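Local coordinates for type II restriction enzyme ngomi (Neisseria gonorrhoeae, PDB 1FIU), which recognises the double-stranded DNA sequence 5'-GCCGGC-3' and, as a magnesium-dependent homotetramer, cleaves it after the first G to leave 5'-phosphates, at a contact of chain A with DNA and the interface of chains A and B. Residues are numbered along the deposited sequence; one frame, centred on the assembly and turned at random. Chains: chain A/B, Type II restriction enzyme ngomi.

Contact 1: a contact of chain A with DNA. Residues chain A 31, 59, 65-66, 187-189. With nucleotides of chain C.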
# COMPACT_ATOMS: atom_id res chain seq x y z
N SER A 31 -26.34 -5.08 -26.59
CA SER A 31 -26.00 -3.88 -25.84
C SER A 31 -24.86 -3.88 -24.84
O SER A 31 -24.49 -2.81 -24.34
CB SER A 31 -27.25 -3.33 -25.16
OG SER A 31 -27.75 -4.28 -24.26
N ARG A 59 -29.36 0.80 -28.59
CA ARG A 59 -28.52 0.73 -27.40
C ARG A 59 -28.86 1.95 -26.52
O ARG A 59 -28.92 3.08 -27.01
CB ARG A 59 -27.05 0.77 -27.82
CG ARG A 59 -26.06 0.36 -26.76
CD ARG A 59 -24.64 0.62 -27.27
NE ARG A 59 -23.65 -0.03 -26.44
CZ ARG A 59 -23.00 -1.14 -26.77
NH1 ARG A 59 -23.22 -1.74 -27.94
NH2 ARG A 59 -22.12 -1.65 -25.91
N SER A 65 -27.76 2.86 -18.91
CA SER A 65 -27.47 1.48 -18.58
C SER A 65 -26.63 1.38 -17.29
O SER A 65 -26.82 0.44 -16.50
CB SER A 65 -26.74 0.78 -19.74
OG SER A 65 -25.60 1.53 -20.15
N GLY A 66 -25.72 2.34 -17.11
CA GLY A 66 -24.87 2.36 -15.93
C GLY A 66 -25.73 2.44 -14.68
O GLY A 66 -25.63 1.64 -13.76
N LYS A 187 -20.12 -2.32 -13.01
CA LYS A 187 -19.63 -1.85 -14.30
C LYS A 187 -20.41 -2.62 -15.38
O LYS A 187 -20.24 -3.82 -15.51
CB LYS A 187 -18.13 -2.12 -14.43
CG LYS A 187 -17.34 -1.32 -13.39
CD LYS A 187 -15.82 -1.40 -13.60
CE LYS A 187 -15.08 -0.45 -12.65
NZ LYS A 187 -15.55 0.97 -12.84
N TRP A 188 -21.29 -1.92 -16.11
CA TRP A 188 -22.11 -2.58 -17.14
C TRP A 188 -21.17 -3.20 -18.17
O TRP A 188 -21.34 -4.36 -18.58
CB TRP A 188 -23.05 -1.54 -17.76
CG TRP A 188 -23.84 -2.04 -18.95
CD1 TRP A 188 -23.80 -1.53 -20.21
CD2 TRP A 188 -24.74 -3.15 -18.99
NE1 TRP A 188 -24.63 -2.26 -21.05
CE2 TRP A 188 -25.22 -3.26 -20.32
CE3 TRP A 188 -25.19 -4.07 -18.03
CZ2 TRP A 188 -26.12 -4.26 -20.72
CZ3 TRP A 188 -26.08 -5.07 -18.43
CH2 TRP A 188 -26.54 -5.15 -19.77
N THR A 189 -20.19 -2.40 -18.60
CA THR A 189 -19.14 -2.89 -19.51
C THR A 189 -17.83 -2.36 -18.97
O THR A 189 -17.80 -1.47 -18.11
CB THR A 189 -19.29 -2.36 -20.95
OG1 THR A 189 -19.18 -0.94 -20.95
CG2 THR A 189 -20.65 -2.79 -21.54
P DC C 2 -20.81 1.94 -16.03
OP1 DC C 2 -21.65 0.76 -15.75
OP2 DC C 2 -19.37 1.94 -15.64
O5' DC C 2 -20.84 2.22 -17.60
C5' DC C 2 -22.09 2.35 -18.26
C4' DC C 2 -21.89 2.65 -19.72
O4' DC C 2 -21.25 3.93 -19.89
C3' DC C 2 -21.08 1.63 -20.52
O3' DC C 2 -21.92 1.25 -21.64
C2' DC C 2 -19.76 2.35 -20.81
C1' DC C 2 -20.13 3.82 -20.77
N1 DC C 2 -19.07 4.70 -20.24
C2 DC C 2 -18.49 5.67 -21.08
O2 DC C 2 -18.96 5.83 -22.25
N3 DC C 2 -17.45 6.43 -20.60
C4 DC C 2 -17.02 6.26 -19.33
N4 DC C 2 -15.97 7.02 -18.91
C5 DC C 2 -17.62 5.32 -18.45
C6 DC C 2 -18.63 4.56 -18.94
P DG C 3 -21.33 0.93 -23.12
OP1 DG C 3 -22.55 0.48 -23.83
OP2 DG C 3 -20.12 0.05 -23.12
O5' DG C 3 -20.85 2.33 -23.68
C5' DG C 3 -21.77 3.28 -24.21
C4' DG C 3 -21.31 3.72 -25.58
O4' DG C 3 -20.07 4.46 -25.48
C3' DG C 3 -21.03 2.58 -26.55
O3' DG C 3 -21.48 2.98 -27.85
C2' DG C 3 -19.53 2.36 -26.44
C1' DG C 3 -18.99 3.72 -26.03
N9 DG C 3 -17.95 3.64 -25.00
C8 DG C 3 -17.82 2.67 -24.03
N7 DG C 3 -16.78 2.85 -23.26
C5 DG C 3 -16.19 4.02 -23.74
C6 DG C 3 -15.04 4.72 -23.30
O6 DG C 3 -14.31 4.47 -22.34
N1 DG C 3 -14.78 5.84 -24.09
C2 DG C 3 -15.57 6.25 -25.16
N2 DG C 3 -15.18 7.36 -25.81
N3 DG C 3 -16.66 5.62 -25.56
C4 DG C 3 -16.90 4.51 -24.82
O HOH W 1 -23.13 0.31 -13.51
O HOH W 2 -18.50 1.93 -13.17
O HOH W 3 -25.45 1.35 -22.80

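Contact 2: the interface of chains A and B. Residues chain A 153, 160, 165-171; chain B 275, 279, 282-283, 286.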
# COMPACT_ATOMS: atom_id res chain seq x y z
N ILE A 153 -27.97 -8.44 22.43
CA ILE A 153 -26.70 -9.06 22.79
C ILE A 153 -26.97 -10.03 23.93
O ILE A 153 -26.44 -11.15 23.96
CB ILE A 153 -25.66 -7.98 23.24
CG1 ILE A 153 -25.23 -7.17 22.00
CG2 ILE A 153 -24.39 -8.65 23.88
CD1 ILE A 153 -24.46 -5.90 22.31
N VAL A 160 -23.61 -8.39 28.88
CA VAL A 160 -23.09 -7.05 29.10
C VAL A 160 -24.05 -6.09 29.82
O VAL A 160 -25.28 -6.28 29.82
CB VAL A 160 -22.73 -6.34 27.74
CG1 VAL A 160 -21.71 -7.19 26.94
CG2 VAL A 160 -24.02 -6.09 26.89
N ALA A 165 -17.36 -3.74 27.87
CA ALA A 165 -17.47 -3.71 26.40
C ALA A 165 -18.12 -2.42 25.95
O ALA A 165 -19.00 -2.40 25.06
CB ALA A 165 -18.29 -4.92 25.91
N THR A 166 -17.65 -1.33 26.54
CA THR A 166 -18.22 -0.01 26.29
C THR A 166 -17.91 0.67 24.98
O THR A 166 -18.56 1.67 24.64
CB THR A 166 -17.89 0.95 27.45
OG1 THR A 166 -16.49 1.23 27.46
CG2 THR A 166 -18.27 0.34 28.78
N TYR A 167 -16.97 0.11 24.21
CA TYR A 167 -16.61 0.69 22.92
C TYR A 167 -16.91 -0.25 21.77
O TYR A 167 -16.53 0.04 20.62
CB TYR A 167 -15.10 1.05 22.91
CG TYR A 167 -14.74 2.09 23.96
CD1 TYR A 167 -13.97 1.76 25.05
CD2 TYR A 167 -15.22 3.40 23.86
CE1 TYR A 167 -13.67 2.68 26.04
CE2 TYR A 167 -14.93 4.33 24.85
CZ TYR A 167 -14.15 3.96 25.93
OH TYR A 167 -13.86 4.86 26.92
N ALA A 168 -17.59 -1.35 22.06
CA ALA A 168 -17.92 -2.35 21.02
C ALA A 168 -18.70 -1.68 19.89
O ALA A 168 -19.71 -1.01 20.11
CB ALA A 168 -18.75 -3.48 21.61
N SER A 169 -18.23 -1.87 18.67
CA SER A 169 -18.86 -1.26 17.52
C SER A 169 -20.35 -1.53 17.34
O SER A 169 -21.08 -0.65 16.87
CB SER A 169 -18.14 -1.70 16.24
OG SER A 169 -16.79 -1.24 16.28
N LEU A 170 -20.80 -2.73 17.69
CA LEU A 170 -22.21 -3.07 17.49
C LEU A 170 -23.15 -2.43 18.46
O LEU A 170 -24.36 -2.46 18.22
CB LEU A 170 -22.42 -4.57 17.59
CG LEU A 170 -21.93 -5.33 16.37
CD1 LEU A 170 -21.88 -6.83 16.68
CD2 LEU A 170 -22.91 -5.06 15.21
N ARG A 171 -22.64 -1.85 19.54
CA ARG A 171 -23.57 -1.30 20.51
C ARG A 171 -24.12 0.06 20.16
O ARG A 171 -23.40 0.99 19.85
CB ARG A 171 -22.94 -1.32 21.91
CG ARG A 171 -22.75 -2.75 22.35
CD ARG A 171 -22.12 -2.87 23.72
NE ARG A 171 -23.10 -2.61 24.78
CZ ARG A 171 -22.79 -2.62 26.07
NH1 ARG A 171 -21.53 -2.87 26.42
NH2 ARG A 171 -23.73 -2.41 26.99
N LYS B 275 -9.31 0.19 22.40
CA LYS B 275 -10.49 -0.25 23.17
C LYS B 275 -10.03 -1.20 24.28
O LYS B 275 -8.83 -1.42 24.47
CB LYS B 275 -11.49 -0.97 22.23
CG LYS B 275 -12.03 -0.09 21.10
CD LYS B 275 -13.06 -0.87 20.27
CE LYS B 275 -13.58 -0.05 19.11
NZ LYS B 275 -14.75 -0.76 18.46
N ASP B 279 -14.05 -5.49 24.63
CA ASP B 279 -14.71 -5.07 23.40
C ASP B 279 -14.41 -6.01 22.25
O ASP B 279 -15.16 -6.06 21.28
CB ASP B 279 -14.24 -3.67 22.98
CG ASP B 279 -14.67 -2.60 23.95
OD1 ASP B 279 -15.89 -2.44 24.12
OD2 ASP B 279 -13.80 -1.93 24.55
N LEU B 282 -17.18 -8.88 20.94
CA LEU B 282 -18.26 -8.25 20.17
C LEU B 282 -17.78 -7.65 18.85
O LEU B 282 -18.50 -7.70 17.86
CB LEU B 282 -18.98 -7.16 21.02
CG LEU B 282 -20.10 -7.72 21.90
CD1 LEU B 282 -20.44 -6.68 22.98
CD2 LEU B 282 -21.35 -8.05 21.03
N ASP B 283 -16.57 -7.10 18.82
CA ASP B 283 -16.06 -6.54 17.56
C ASP B 283 -15.81 -7.66 16.54
O ASP B 283 -15.83 -7.40 15.33
CB ASP B 283 -14.79 -5.72 17.80
CG ASP B 283 -15.11 -4.33 18.33
OD1 ASP B 283 -16.31 -4.01 18.45
OD2 ASP B 283 -14.17 -3.55 18.59
N VAL B 286 -19.12 -8.40 14.12
CA VAL B 286 -19.73 -7.47 13.15
C VAL B 286 -20.07 -8.17 11.83
O VAL B 286 -21.06 -7.78 11.20
CB VAL B 286 -18.82 -6.26 12.86
CG1 VAL B 286 -18.57 -5.44 14.14
CG2 VAL B 286 -17.52 -6.75 12.28
OXT VAL B 286 -19.32 -9.10 11.45
O HOH W 4 -14.76 -0.94 26.88
O HOH W 5 -19.01 -4.89 18.22
O HOH W 6 -15.32 1.50 16.78

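Contact 3: the interface of chains A and B. Residues chain A 235, 239, 271-273; chain B 208, 210-211.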
# COMPACT_ATOMS: atom_id res chain seq x y z
N THR A 235 -4.39 -9.16 -6.52
CA THR A 235 -5.03 -9.11 -5.20
C THR A 235 -4.60 -7.87 -4.44
O THR A 235 -3.60 -7.23 -4.79
CB THR A 235 -4.65 -10.34 -4.33
OG1 THR A 235 -3.23 -10.42 -4.20
CG2 THR A 235 -5.16 -11.63 -4.97
N ASP A 239 -11.82 -7.79 -3.46
CA ASP A 239 -11.97 -9.13 -2.89
C ASP A 239 -12.22 -10.19 -3.96
O ASP A 239 -11.61 -11.27 -3.93
CB ASP A 239 -13.15 -9.20 -1.91
CG ASP A 239 -12.97 -8.29 -0.68
OD1 ASP A 239 -11.92 -7.67 -0.52
OD2 ASP A 239 -13.93 -8.23 0.10
N GLY A 271 -8.85 -19.50 -10.00
CA GLY A 271 -8.00 -18.65 -9.19
C GLY A 271 -8.77 -17.78 -8.20
O GLY A 271 -8.21 -16.86 -7.62
N LYS A 272 -10.05 -18.08 -8.03
CA LYS A 272 -10.89 -17.37 -7.07
C LYS A 272 -10.93 -15.86 -7.26
O LYS A 272 -10.94 -15.11 -6.28
CB LYS A 272 -10.41 -17.67 -5.64
CG LYS A 272 -10.28 -19.16 -5.33
CD LYS A 272 -11.56 -19.91 -5.61
CE LYS A 272 -11.39 -21.42 -5.41
NZ LYS A 272 -12.62 -22.19 -5.79
N ARG A 273 -10.95 -15.41 -8.52
CA ARG A 273 -11.02 -13.97 -8.80
C ARG A 273 -12.32 -13.61 -9.48
O ARG A 273 -12.69 -12.44 -9.56
CB ARG A 273 -9.88 -13.46 -9.71
CG ARG A 273 -8.47 -13.88 -9.30
CD ARG A 273 -8.19 -13.58 -7.83
NE ARG A 273 -8.18 -12.15 -7.51
CZ ARG A 273 -8.92 -11.60 -6.55
NH1 ARG A 273 -9.74 -12.36 -5.82
NH2 ARG A 273 -8.81 -10.30 -6.28
N ASN B 208 -2.47 -9.93 -0.04
CA ASN B 208 -2.61 -11.28 -0.61
C ASN B 208 -3.94 -11.97 -0.51
O ASN B 208 -4.08 -13.14 -0.91
CB ASN B 208 -1.53 -12.17 0.01
CG ASN B 208 -0.14 -11.75 -0.39
OD1 ASN B 208 0.19 -11.71 -1.58
ND2 ASN B 208 0.67 -11.40 0.58
N LYS B 210 -7.85 -13.22 -1.07
CA LYS B 210 -8.85 -13.50 -2.09
C LYS B 210 -10.10 -13.66 -1.22
O LYS B 210 -10.24 -14.64 -0.50
CB LYS B 210 -8.53 -14.79 -2.87
CG LYS B 210 -7.31 -14.64 -3.72
CD LYS B 210 -7.17 -15.80 -4.72
CE LYS B 210 -5.86 -15.69 -5.46
NZ LYS B 210 -5.68 -16.90 -6.32
N GLY B 211 -10.99 -12.68 -1.25
CA GLY B 211 -12.18 -12.74 -0.42
C GLY B 211 -12.12 -11.60 0.59
O GLY B 211 -11.22 -10.77 0.48
O HOH W 7 -1.73 -12.99 -3.54

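Contact 1: a contact of chain A with DNA
The end of strand 179-187 carries A:Lys187, the lysine of the PD-(D/E)XK nuclease motif, and with the start of helix 62-81 and the loop around A:Arg59 it holds two consecutive phosphates of the DNA backbone. On DC2 of chain C, the main-chain N of A:Trp188 gives OP1 a nearly straight hydrogen bond of 2.7 Å (176° at H). A:Gly66, with no side chain, lets the sugar-phosphate come close, and its O reaches the same OP1 through a water. The long A:Lys187 links NZ to OP2 through another. The indole of A:Trp188, CG anti to the backbone N (chi1 173°), has A:Ser65 CB over one face and DC2 O3' at its edge. On the next phosphate, the short hydroxyl OG1 of A:Thr189, between its own N and carbonyl carbon, donates to DG3 OP2 at 2.6 Å, and A:Ser65 OG reaches DG3 OP1 through a water. A:Arg59, extended from CG to NE, comes side-on with DG3 OP1 in the guanidinium plane: NE at 2.9 Å and NH2 at 3.0 Å point the same way and share that oxygen, the NE bond being also a salt bridge. A:Ser31 O lies above one guanidinium face. Such contacts to phosphates rather than bases probably hold the strand in register beside the catalytic centre.

Contact 2: the interface of chains A and B
This is a two-fold protein-protein interface of the restriction endonuclease homotetramer, in which the C-terminal tail of one subunit (B), including helix 280-283, docks on loop 165-171 of another (A) and helps join them. Carboxylates of B suit this place because the loop presents main-chain N-H groups. B:Asp279, CG anti to its carbonyl carbon (chi1 -67°), takes the N-H of A:Tyr167 on OD1 at 2.8 Å, from above the carboxylate plane. Its OD2 lies at the edge of the A:Tyr167 ring, the two planes turned 57° apart, and reaches A:Thr166 OG1 through a water. B:Asp283 uses the syn lone pair of OD1 for A:Ser169 N at 2.9 Å (161° at H), and a water links that oxygen to A:Leu170 N. The syn lone pair of OD2 accepts from B:Lys275 NZ, a salt bridge that holds the carboxylate's rotation. The extended chain of B:Lys275 runs alongside A:Tyr167 CB and delivers NZ to A:Tyr167 O at 2.9 Å and A:Ser169 OG at 3.0 Å. Beside these polar grips B:Leu282 packs: CB meets CB of A:Ala168, whose small size admits it, at 3.7 Å, while CD2 meets A:Ile153 CD1 tip to tip. Within the loop, A:Arg171 NH1 donates a hydrogen bond to A:Ala165 O from above the carbonyl plane, bracing its shape, with A:Val160 CG2 over the centre of one guanidinium face. The A:Leu170 and B:Val286 side chains cross obliquely, CG against CG1.

Contact 3: the interface of chains A and B
One face of the A:Arg273 guanidinium carries the methyl CG2 of A:Thr235, toward the rim, while A:Asp239 O lies at its edge, in plane. NH1 donates to that carbonyl at 2.9 Å (169° at H) and also to A:Lys272 O, on a lone pair in the carbonyl plane, at 3.0 Å. Two carbonyls on one nitrogen hold the flat group's rotation, and the bends of the arginine chain at chi2 (-50°) and chi3 (-65°) fold it back toward its own backbone. Against this surface of the endonuclease's two-fold subunit interface lies B:Lys210, extended beyond CG. Its long methylene chain crosses A:Arg273 at about a right angle, B:Lys210 CE to A:Arg273 CD at 3.9 Å, and its CG meets A:Thr235 CG2 obliquely. The two cations, 5.5 Å apart from A:Arg273 NE to B:Lys210 NZ, may repel each other weakly, and the lysine touches with its methylenes. A:Lys272 adds CB against B:Lys210 CD. On the far side of the lysine chain, A:Thr235 OG1 shares a water with the side-chain amide oxygen OD1 of B:Asn208. A weak bond joins B:Gly211 N to A:Asp239 O. At the lysine tip, B:Lys210 NZ donates to A:Gly271 O at 2.8 Å, approaching from above the carbonyl plane.

Contacts 2 and 3 are separate patches of one two-fold interface, their C-alpha centres about 29 Å apart, so each chain supplies both sides of each. Residue 273, in contact 3, lies just before strand 274-276, whose residue 275 serves contact 2: the C-terminal stretch thus feeds both patches, from opposite chains in the copies described. Between C-alpha centres, contact 1 lies about 25 Å from contact 3 and about 42 Å from contact 2, and it shares no residue with either. The DNA contact and the interface patches described here lie on different surfaces, and the interface probably fixes how the DNA-binding sites of the tetramer are placed relative to one another.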